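Local structure of betaine aldehyde dehydrogenase (Staphylococcus aureus subsp. aureus COL, 4QTO) at residues I52-P55 / Y56-E59; T122-L126 / E127-A131; P183-Q186 / A187-K190; A297-Q300 / A301-G305. The protein oxidises betaine aldehyde to glycine betaine with NAD as the probable cofactor, as a member of the aldehyde dehydrogenase family. One frame throughout, in Å; residues are numbered along the deposited sequence.

Interaction 1: I52-P55 / Y56-E59; sequences IINP and YNQE
Asn-54 and Asn-57 cross at about a right angle where the chain reverses between Pro-55 and Gln-58, their amide planes 62° apart. A water bridges the two amides, accepting from Asn-54 ND2 at 3.0 Å and from Asn-57 ND2 at 3.1 Å. With CG anti to the backbone N (chi1 174°), the Asn-54 amide runs alongside the start of the Tyr-56 side chain, and its OD1 takes the backbone N-H of Tyr-56 at 2.9 Å, the donor standing above the carbonyl plane. Asn-57 serves the next part of the turn: its OD1 accepts from Glu-59 N at 3.0 Å, again from above the amide plane, which closes an Asx turn. Backbone bonds complete the reversal. Asn-54 N gives a nearly straight bond to Glu-59 O (3.0 Å), while Asn-54 O receives Asn-57 N at 3.3 Å and, weakly, Gln-58 N. Ile-53 CG2 rests on Gln-58 CA at 3.5 Å. Gln-58 NE2 is held by Asp-392 O, and Pro-55 packs on Pro-354. The arrangement is that of a beta hairpin, strands 49-54 and 59-65, whose connecting loop is shaped by two asparagine side chains bonded to backbone N-H groups.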
loop_
_atom_site.group_PDB
_atom_site.type_symbol
_atom_site.label_atom_id
_atom_site.label_comp_id
_atom_site.label_asym_id
_atom_site.label_seq_id
_atom_site.Cartn_x
_atom_site.Cartn_y
_atom_site.Cartn_z
ATOM N N ILE A 52 1.363 45.480 11.875
ATOM C CA ILE A 52 0.477 44.359 12.144
ATOM C C ILE A 52 -0.497 44.838 13.226
ATOM O O ILE A 52 -0.094 45.467 14.206
ATOM C CB ILE A 52 1.284 43.132 12.616
ATOM C CG1 ILE A 52 2.329 42.775 11.565
ATOM C CG2 ILE A 52 0.381 41.939 12.918
ATOM C CD1 ILE A 52 1.780 42.599 10.164
ATOM N N ILE A 53 -1.768 44.498 13.044
ATOM C CA ILE A 53 -2.846 44.956 13.902
ATOM C C ILE A 53 -3.506 43.820 14.682
ATOM O O ILE A 53 -3.518 42.660 14.234
ATOM C CB ILE A 53 -3.908 45.580 12.970
ATOM C CG1 ILE A 53 -3.265 46.684 12.104
ATOM C CG2 ILE A 53 -5.090 46.110 13.735
ATOM C CD1 ILE A 53 -4.128 47.131 10.934
ATOM N N ASN A 54 -4.034 44.159 15.852
ATOM C CA ASN A 54 -4.835 43.235 16.664
ATOM C C ASN A 54 -6.303 43.559 16.265
ATOM O O ASN A 54 -6.771 44.666 16.519
ATOM C CB ASN A 54 -4.635 43.516 18.143
ATOM C CG ASN A 54 -5.561 42.690 19.043
ATOM O OD1 ASN A 54 -6.464 41.970 18.575
ATOM N ND2 ASN A 54 -5.383 42.843 20.343
ATOM N N PRO A 55 -7.051 42.615 15.676
ATOM C CA PRO A 55 -8.424 42.940 15.262
ATOM C C PRO A 55 -9.413 43.257 16.400
ATOM O O PRO A 55 -10.489 43.806 16.164
ATOM C CB PRO A 55 -8.874 41.696 14.508
ATOM C CG PRO A 55 -8.048 40.602 15.101
ATOM C CD PRO A 55 -6.701 41.214 15.412
ATOM N N TYR A 56 -9.060 42.924 17.629
ATOM C CA TYR A 56 -9.940 43.202 18.753
ATOM C C TYR A 56 -10.079 44.694 19.023
ATOM O O TYR A 56 -11.153 45.186 19.462
ATOM C CB TYR A 56 -9.454 42.481 20.026
ATOM C CG TYR A 56 -10.222 42.952 21.241
ATOM C CD1 TYR A 56 -11.559 42.627 21.395
ATOM C CD2 TYR A 56 -9.618 43.741 22.205
ATOM C CE1 TYR A 56 -12.300 43.094 22.480
ATOM C CE2 TYR A 56 -10.336 44.193 23.300
ATOM C CZ TYR A 56 -11.680 43.856 23.430
ATOM O OH TYR A 56 -12.411 44.323 24.524
ATOM N N ASN A 57 -8.980 45.427 18.836
ATOM C CA ASN A 57 -8.990 46.861 19.105
ATOM C C ASN A 57 -8.400 47.755 18.010
ATOM O O ASN A 57 -8.334 48.985 18.174
ATOM C CB ASN A 57 -8.255 47.108 20.430
ATOM C CG ASN A 57 -6.847 46.554 20.424
ATOM O OD1 ASN A 57 -6.251 46.327 19.375
ATOM N ND2 ASN A 57 -6.308 46.336 21.603
ATOM N N GLN A 58 -8.022 47.141 16.899
ATOM C CA GLN A 58 -7.405 47.815 15.754
ATOM C C GLN A 58 -6.095 48.548 16.078
ATOM O O GLN A 58 -5.693 49.425 15.346
ATOM C CB GLN A 58 -8.392 48.706 15.020
ATOM C CG GLN A 58 -9.614 47.941 14.527
ATOM C CD GLN A 58 -10.532 48.797 13.674
ATOM O OE1 GLN A 58 -10.237 49.080 12.515
ATOM N NE2 GLN A 58 -11.677 49.158 14.223
ATOM N N GLU A 59 -5.434 48.144 17.155
ATOM C CA GLU A 59 -4.172 48.765 17.540
ATOM C C GLU A 59 -2.998 48.066 16.872
ATOM O O GLU A 59 -3.035 46.839 16.638
ATOM C CB GLU A 59 -3.987 48.709 19.049
ATOM C CG GLU A 59 -5.037 49.503 19.809
ATOM C CD GLU A 59 -4.749 49.589 21.295
ATOM O OE1 GLU A 59 -3.705 49.062 21.747
ATOM O OE2 GLU A 59 -5.575 50.192 22.013
HETATM O O HOH W 1 -3.588 44.794 21.656
#

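Interaction 2: T122-L126 / E127-A131; sequences TGKTL and EESYA
Thr-125 and Glu-128 meet where an irregular link enters a helix: Gly-123, with positive phi (91°), leaves helix 111-122, and Thr-125 takes the N-cap position of helix 126-146. The first turn is set by Ser-129 N to Thr-125 O (2.9 Å) and Tyr-130 N to Leu-126 O. Thr-125 OG1, lying between its backbone N and carbonyl carbon (chi1 69°), faces the helix end and accepts from Glu-128 N at 3.2 Å. In return the Glu-128 chain reaches back, and its OE1 is gripped twice: by Thr-125 OG1 at 2.7 Å on the anti lone pair, and by Thr-125 N at 3.1 Å from above the carboxylate plane. The aliphatic chain of Lys-124 passes obliquely across Glu-128, CE 3.7 Å from Glu-128 CB, and bends at its end to bring NZ to Ser-129 OG (3.1 Å); the lysine also forms a salt bridge with Asp-132, and Ser-129 OG is hydrogen-bonded to Thr-119. Leu-126 CG sits over one face of the Tyr-130 ring, a CH-pi contact 4.1 Å from the centroid, while Tyr-130 OH bonds to Glu-112. Trp-517 of the second subunit packs on Thr-125 and Glu-128. Reciprocal bonds between Thr-125 and Glu-128 define the capping box.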
loop_
_atom_site.group_PDB
_atom_site.type_symbol
_atom_site.label_atom_id
_atom_site.label_comp_id
_atom_site.label_asym_id
_atom_site.label_seq_id
_atom_site.Cartn_x
_atom_site.Cartn_y
_atom_site.Cartn_z
ATOM N N THR A 122 -4.843 37.037 15.303
ATOM C CA THR A 122 -6.022 36.665 14.505
ATOM C C THR A 122 -7.368 36.910 15.153
ATOM O O THR A 122 -8.392 36.783 14.485
ATOM C CB THR A 122 -6.001 35.180 14.120
ATOM O OG1 THR A 122 -6.239 34.358 15.282
ATOM C CG2 THR A 122 -4.677 34.801 13.437
ATOM N N GLY A 123 -7.378 37.132 16.469
ATOM C CA GLY A 123 -8.596 37.490 17.175
ATOM C C GLY A 123 -9.405 36.342 17.743
ATOM O O GLY A 123 -10.285 36.584 18.563
ATOM N N LYS A 124 -9.115 35.102 17.351
ATOM C CA LYS A 124 -9.937 33.969 17.847
ATOM C C LYS A 124 -9.674 33.710 19.322
ATOM O O LYS A 124 -8.683 34.167 19.872
ATOM C CB LYS A 124 -9.785 32.696 17.010
ATOM C CG LYS A 124 -8.495 31.957 17.174
ATOM C CD LYS A 124 -8.598 30.721 16.281
ATOM C CE LYS A 124 -7.580 29.695 16.651
ATOM N NZ LYS A 124 -6.194 30.152 16.421
ATOM N N THR A 125 -10.582 32.972 19.960
ATOM C CA THR A 125 -10.435 32.725 21.374
ATOM C C THR A 125 -9.164 31.972 21.741
ATOM O O THR A 125 -8.654 31.162 20.977
ATOM C CB THR A 125 -11.638 31.993 21.991
ATOM O OG1 THR A 125 -11.688 30.646 21.510
ATOM C CG2 THR A 125 -12.936 32.723 21.756
ATOM N N LEU A 126 -8.676 32.247 22.945
ATOM C CA LEU A 126 -7.500 31.562 23.431
ATOM C C LEU A 126 -7.737 30.050 23.491
ATOM O O LEU A 126 -6.833 29.277 23.139
ATOM C CB LEU A 126 -7.084 32.183 24.772
ATOM C CG LEU A 126 -5.769 31.671 25.324
ATOM C CD1 LEU A 126 -4.636 32.015 24.371
ATOM C CD2 LEU A 126 -5.562 32.292 26.691
ATOM N N GLU A 127 -8.931 29.608 23.894
ATOM C CA GLU A 127 -9.216 28.176 23.923
ATOM C C GLU A 127 -9.117 27.561 22.518
ATOM O O GLU A 127 -8.600 26.453 22.351
ATOM C CB GLU A 127 -10.571 27.907 24.587
ATOM C CG GLU A 127 -10.516 28.097 26.098
ATOM C CD GLU A 127 -9.689 27.007 26.761
ATOM O OE1 GLU A 127 -9.667 25.875 26.232
ATOM O OE2 GLU A 127 -9.074 27.266 27.814
ATOM N N GLU A 128 -9.573 28.294 21.501
ATOM C CA GLU A 128 -9.439 27.829 20.116
ATOM C C GLU A 128 -7.960 27.745 19.758
ATOM O O GLU A 128 -7.507 26.792 19.108
ATOM C CB GLU A 128 -10.143 28.753 19.121
ATOM C CG GLU A 128 -11.639 28.580 19.117
ATOM C CD GLU A 128 -12.343 29.705 18.375
ATOM O OE1 GLU A 128 -12.590 30.740 19.008
ATOM O OE2 GLU A 128 -12.521 29.611 17.139
ATOM N N SER A 129 -7.203 28.762 20.152
ATOM C CA SER A 129 -5.770 28.759 19.869
ATOM C C SER A 129 -5.017 27.612 20.553
ATOM O O SER A 129 -4.122 27.044 19.924
ATOM C CB SER A 129 -5.124 30.102 20.179
ATOM O OG SER A 129 -5.613 31.116 19.293
ATOM N N TYR A 130 -5.385 27.261 21.789
ATOM C CA TYR A 130 -4.761 26.118 22.466
ATOM C C TYR A 130 -5.047 24.850 21.664
ATOM O O TYR A 130 -4.159 24.005 21.456
ATOM C CB TYR A 130 -5.281 25.905 23.883
ATOM C CG TYR A 130 -4.890 26.920 24.928
ATOM C CD1 TYR A 130 -3.612 27.362 25.030
ATOM C CD2 TYR A 130 -5.817 27.335 25.876
ATOM C CE1 TYR A 130 -3.256 28.289 26.037
ATOM C CE2 TYR A 130 -5.479 28.231 26.874
ATOM C CZ TYR A 130 -4.204 28.707 26.939
ATOM O OH TYR A 130 -3.903 29.596 27.958
ATOM N N ALA A 131 -6.291 24.689 21.218
ATOM C CA ALA A 131 -6.653 23.504 20.399
ATOM C C ALA A 131 -5.806 23.436 19.128
ATOM O O ALA A 131 -5.343 22.346 18.735
ATOM C CB ALA A 131 -8.147 23.526 20.061
#

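Interaction 3: P183-Q186 / A187-K190; sequences PLLQ and ASWK
Gln-186 brings its amide over one face of the Trp-189 indole, NE2 standing 3.6 Å above the ring plane, offset toward the rim. The two side chains run side by side in the same direction, but their planes are 64° apart, so the contact is a tilted approach and not a flat stack. A bend at chi2 (-57°) turns the glutamine chain forward along the helix and brings its amide over the six-membered ring: OE1 comes 3.5 Å from Trp-189 CE3, and NE2 lies 3.7 Å from Trp-189 CH2. A water lies 2.7 Å from Gln-186 OE1, with a weak link to Lys-190 NZ. At the pyrrole end of the same indole, Leu-185 arrives obliquely and places CD1 3.5 Å from Trp-189 NE1. Leu-185 O has two donors, Trp-189 N at 3.2 Å and Ser-188 OG at 2.7 Å; the serine OG, set between its backbone N and carbonyl carbon (chi1 73°), thus turns back onto the preceding turn. Trp-480 meets the indole edge-to-face. Leu-184 and Ser-188 face helix 126-146, whereas Lys-190 forms a salt bridge with Glu-491 and hydrogen bonds to Ser-254 and Thr-256. Helix 183-197 links strands 162-177 and 200-204 in a beta-alpha-beta unit, and all eight residues of this contact are buried. The chemistry implies that the serine hydroxyl is satisfied within the helix itself, and that the lysine charge is probably balanced by Glu-491, while the indole meets an amide, an aliphatic chain and a second indole.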
loop_
_atom_site.group_PDB
_atom_site.type_symbol
_atom_site.label_atom_id
_atom_site.label_comp_id
_atom_site.label_asym_id
_atom_site.label_seq_id
_atom_site.Cartn_x
_atom_site.Cartn_y
_atom_site.Cartn_z
ATOM N N PRO A 183 -3.052 30.769 10.776
ATOM C CA PRO A 183 -1.717 30.877 10.185
ATOM C C PRO A 183 -0.751 29.755 10.492
ATOM O O PRO A 183 -0.181 29.166 9.568
ATOM C CB PRO A 183 -1.184 32.216 10.728
ATOM C CG PRO A 183 -2.383 32.975 11.096
ATOM C CD PRO A 183 -3.430 31.982 11.504
ATOM N N LEU A 184 -0.553 29.460 11.759
ATOM C CA LEU A 184 0.399 28.432 12.078
ATOM C C LEU A 184 -0.115 27.044 11.725
ATOM O O LEU A 184 0.674 26.176 11.326
ATOM C CB LEU A 184 0.842 28.535 13.541
ATOM C CG LEU A 184 2.000 27.615 13.897
ATOM C CD1 LEU A 184 3.211 27.833 13.013
ATOM C CD2 LEU A 184 2.343 27.751 15.366
ATOM N N LEU A 185 -1.400 26.796 11.893
ATOM C CA LEU A 185 -1.943 25.493 11.561
ATOM C C LEU A 185 -1.719 25.202 10.080
ATOM O O LEU A 185 -1.201 24.137 9.712
ATOM C CB LEU A 185 -3.424 25.426 11.875
ATOM C CG LEU A 185 -4.122 24.123 11.536
ATOM C CD1 LEU A 185 -3.584 22.985 12.419
ATOM C CD2 LEU A 185 -5.633 24.312 11.711
ATOM N N GLN A 186 -2.073 26.156 9.211
ATOM C CA GLN A 186 -1.918 25.928 7.777
ATOM C C GLN A 186 -0.444 25.862 7.396
ATOM O O GLN A 186 -0.082 25.104 6.504
ATOM C CB GLN A 186 -2.675 26.996 6.985
ATOM C CG GLN A 186 -4.169 26.946 7.219
ATOM C CD GLN A 186 -4.797 25.600 6.900
ATOM O OE1 GLN A 186 -4.780 25.132 5.755
ATOM N NE2 GLN A 186 -5.429 25.000 7.900
ATOM N N ALA A 187 0.403 26.613 8.085
ATOM C CA ALA A 187 1.840 26.538 7.847
ATOM C C ALA A 187 2.344 25.112 8.151
ATOM O O ALA A 187 3.118 24.540 7.376
ATOM C CB ALA A 187 2.592 27.529 8.688
ATOM N N SER A 188 1.911 24.557 9.289
ATOM C CA SER A 188 2.361 23.205 9.690
ATOM C C SER A 188 1.991 22.152 8.654
ATOM O O SER A 188 2.730 21.198 8.404
ATOM C CB SER A 188 1.853 22.782 11.072
ATOM O OG SER A 188 0.455 22.455 11.107
ATOM N N TRP A 189 0.819 22.303 8.041
ATOM C CA TRP A 189 0.364 21.340 7.032
ATOM C C TRP A 189 1.267 21.272 5.800
ATOM O O TRP A 189 1.323 20.249 5.118
ATOM C CB TRP A 189 -1.060 21.685 6.579
ATOM C CG TRP A 189 -2.165 21.460 7.581
ATOM C CD1 TRP A 189 -2.056 21.300 8.926
ATOM C CD2 TRP A 189 -3.574 21.517 7.300
ATOM N NE1 TRP A 189 -3.309 21.183 9.484
ATOM C CE2 TRP A 189 -4.250 21.292 8.493
ATOM C CE3 TRP A 189 -4.314 21.678 6.119
ATOM C CZ2 TRP A 189 -5.641 21.280 8.567
ATOM C CZ3 TRP A 189 -5.706 21.633 6.195
ATOM C CH2 TRP A 189 -6.332 21.435 7.407
ATOM N N LYS A 190 1.936 22.373 5.516
ATOM C CA LYS A 190 2.851 22.491 4.409
ATOM C C LYS A 190 4.305 22.200 4.801
ATOM O O LYS A 190 5.002 21.433 4.112
ATOM C CB LYS A 190 2.724 23.891 3.768
ATOM C CG LYS A 190 1.301 24.251 3.324
ATOM C CD LYS A 190 1.279 25.545 2.549
ATOM C CE LYS A 190 -0.112 26.065 2.242
ATOM N NZ LYS A 190 -0.913 25.144 1.425
HETATM O O HOH W 2 -2.584 24.780 4.225
#

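Interaction 4: A297-Q300 / A301-G305; sequences AVDQ and ALNGG
Asn-303 ND2 is shared between two oxygens one turn back, those of Gln-300 and Asp-299. Its bond to Gln-300 OE1 is the straighter, 2.9 Å with an N-H...O angle of 170°; the acceptor lies in the asparagine amide plane, whereas the donor stands above the glutamine carbonyl plane, the two amides being 82° apart. The second bond, to Asp-299 OD2 at 3.0 Å, is weak and bent, and the carboxylate is turned almost perpendicular to the amide. A bend at chi2 (-77°) curls Gln-300 round to meet Asn-303. The other asparagine atom, OD1, accepts from a water at 2.7 Å, and the same water donates to Asp-299 OD1 at 2.8 Å, so both atoms of the amide end are engaged. The principal partners of Asp-299 lie on the second subunit, where the backbone N-H groups of Val-515 and Asn-516 bond to OD2 and OD1 respectively. Along the backbone, i to i-4 bonds continue, with Asn-303 N on Asp-299 O (3.0 Å) and Gly-304 N on Gln-300 O (2.8 Å). Leu-302 and Ala-301 pack on helix 323-337, and Leu-302 also meets Phe-518 of the second subunit. Two backbone N-H groups of the second subunit, a water and, weakly, the asparagine amide converge on a buried carboxylate, which would probably stabilise its negative charge, and Asn-303 couples this intersubunit site to Gln-300 within the helix.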
loop_
_atom_site.group_PDB
_atom_site.type_symbol
_atom_site.label_atom_id
_atom_site.label_comp_id
_atom_site.label_asym_id
_atom_site.label_seq_id
_atom_site.Cartn_x
_atom_site.Cartn_y
_atom_site.Cartn_z
ATOM N N ALA A 297 -27.995 18.675 16.623
ATOM C CA ALA A 297 -27.964 19.363 15.338
ATOM C C ALA A 297 -27.944 20.866 15.523
ATOM O O ALA A 297 -27.256 21.577 14.759
ATOM C CB ALA A 297 -29.133 18.951 14.473
ATOM N N VAL A 298 -28.675 21.372 16.526
ATOM C CA VAL A 298 -28.647 22.797 16.826
ATOM C C VAL A 298 -27.262 23.209 17.349
ATOM O O VAL A 298 -26.665 24.185 16.859
ATOM C CB VAL A 298 -29.723 23.195 17.848
ATOM C CG1 VAL A 298 -29.580 24.646 18.250
ATOM C CG2 VAL A 298 -31.101 22.949 17.254
ATOM N N ASP A 299 -26.719 22.441 18.288
ATOM C CA ASP A 299 -25.381 22.705 18.829
ATOM C C ASP A 299 -24.339 22.754 17.701
ATOM O O ASP A 299 -23.517 23.681 17.619
ATOM C CB ASP A 299 -25.000 21.597 19.823
ATOM C CG ASP A 299 -23.598 21.741 20.393
ATOM O OD1 ASP A 299 -23.417 22.506 21.356
ATOM O OD2 ASP A 299 -22.704 20.990 19.948
ATOM N N GLN A 300 -24.374 21.739 16.832
ATOM C CA GLN A 300 -23.396 21.632 15.765
ATOM C C GLN A 300 -23.622 22.631 14.638
ATOM O O GLN A 300 -22.675 22.987 13.920
ATOM C CB GLN A 300 -23.281 20.189 15.257
ATOM C CG GLN A 300 -22.672 19.259 16.307
ATOM C CD GLN A 300 -21.169 19.417 16.438
ATOM O OE1 GLN A 300 -20.602 20.522 16.336
ATOM N NE2 GLN A 300 -20.496 18.308 16.662
ATOM N N ALA A 301 -24.846 23.156 14.476
ATOM C CA ALA A 301 -25.085 24.164 13.464
ATOM C C ALA A 301 -24.434 25.473 13.954
ATOM O O ALA A 301 -23.855 26.230 13.166
ATOM C CB ALA A 301 -26.566 24.371 13.215
ATOM N N LEU A 302 -24.532 25.732 15.251
ATOM C CA LEU A 302 -23.855 26.900 15.841
ATOM C C LEU A 302 -22.348 26.750 15.681
ATOM O O LEU A 302 -21.647 27.689 15.280
ATOM C CB LEU A 302 -24.212 27.037 17.312
ATOM C CG LEU A 302 -25.667 27.402 17.626
ATOM C CD1 LEU A 302 -26.018 26.975 19.047
ATOM C CD2 LEU A 302 -25.946 28.877 17.394
ATOM N N ASN A 303 -21.833 25.564 16.009
ATOM C CA ASN A 303 -20.398 25.335 15.910
ATOM C C ASN A 303 -19.928 25.493 14.473
ATOM O O ASN A 303 -18.900 26.134 14.192
ATOM C CB ASN A 303 -20.040 23.967 16.476
ATOM C CG ASN A 303 -20.427 23.825 17.943
ATOM O OD1 ASN A 303 -20.526 24.814 18.683
ATOM N ND2 ASN A 303 -20.672 22.600 18.363
ATOM N N GLY A 304 -20.668 24.886 13.554
ATOM C CA GLY A 304 -20.337 24.997 12.164
ATOM C C GLY A 304 -20.344 26.415 11.644
ATOM O O GLY A 304 -19.470 26.802 10.850
ATOM N N GLY A 305 -21.304 27.224 12.095
ATOM C CA GLY A 305 -21.404 28.554 11.567
ATOM C C GLY A 305 -20.480 29.601 12.152
ATOM O O GLY A 305 -20.060 30.510 11.449
HETATM O O HOH W 3 -21.847 24.788 21.078
#

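Overall arrangement
Following the chain from the N terminus, the four contacts come in series, none nesting within or crossing another. Interaction 1 closes the hairpin loop between strands 49-54 and 59-65, and interaction 2 the short link between helices 111-122 and 126-146. The remaining two close no loop: interaction 3 lies inside helix 183-197, and interaction 4 inside helix 294-306. The first three form a chain of touches, Pro-55 CG lying 3.8 Å from Gly-123 CA, and Thr-122 CG2 3.6 Å from Pro-183 CD. Residues 122-131 therefore join the hairpin to the buried beta-alpha-beta helix. Interaction 4 stands apart, its nearest atoms about 8 Å from interaction 2, yet both touch the second subunit.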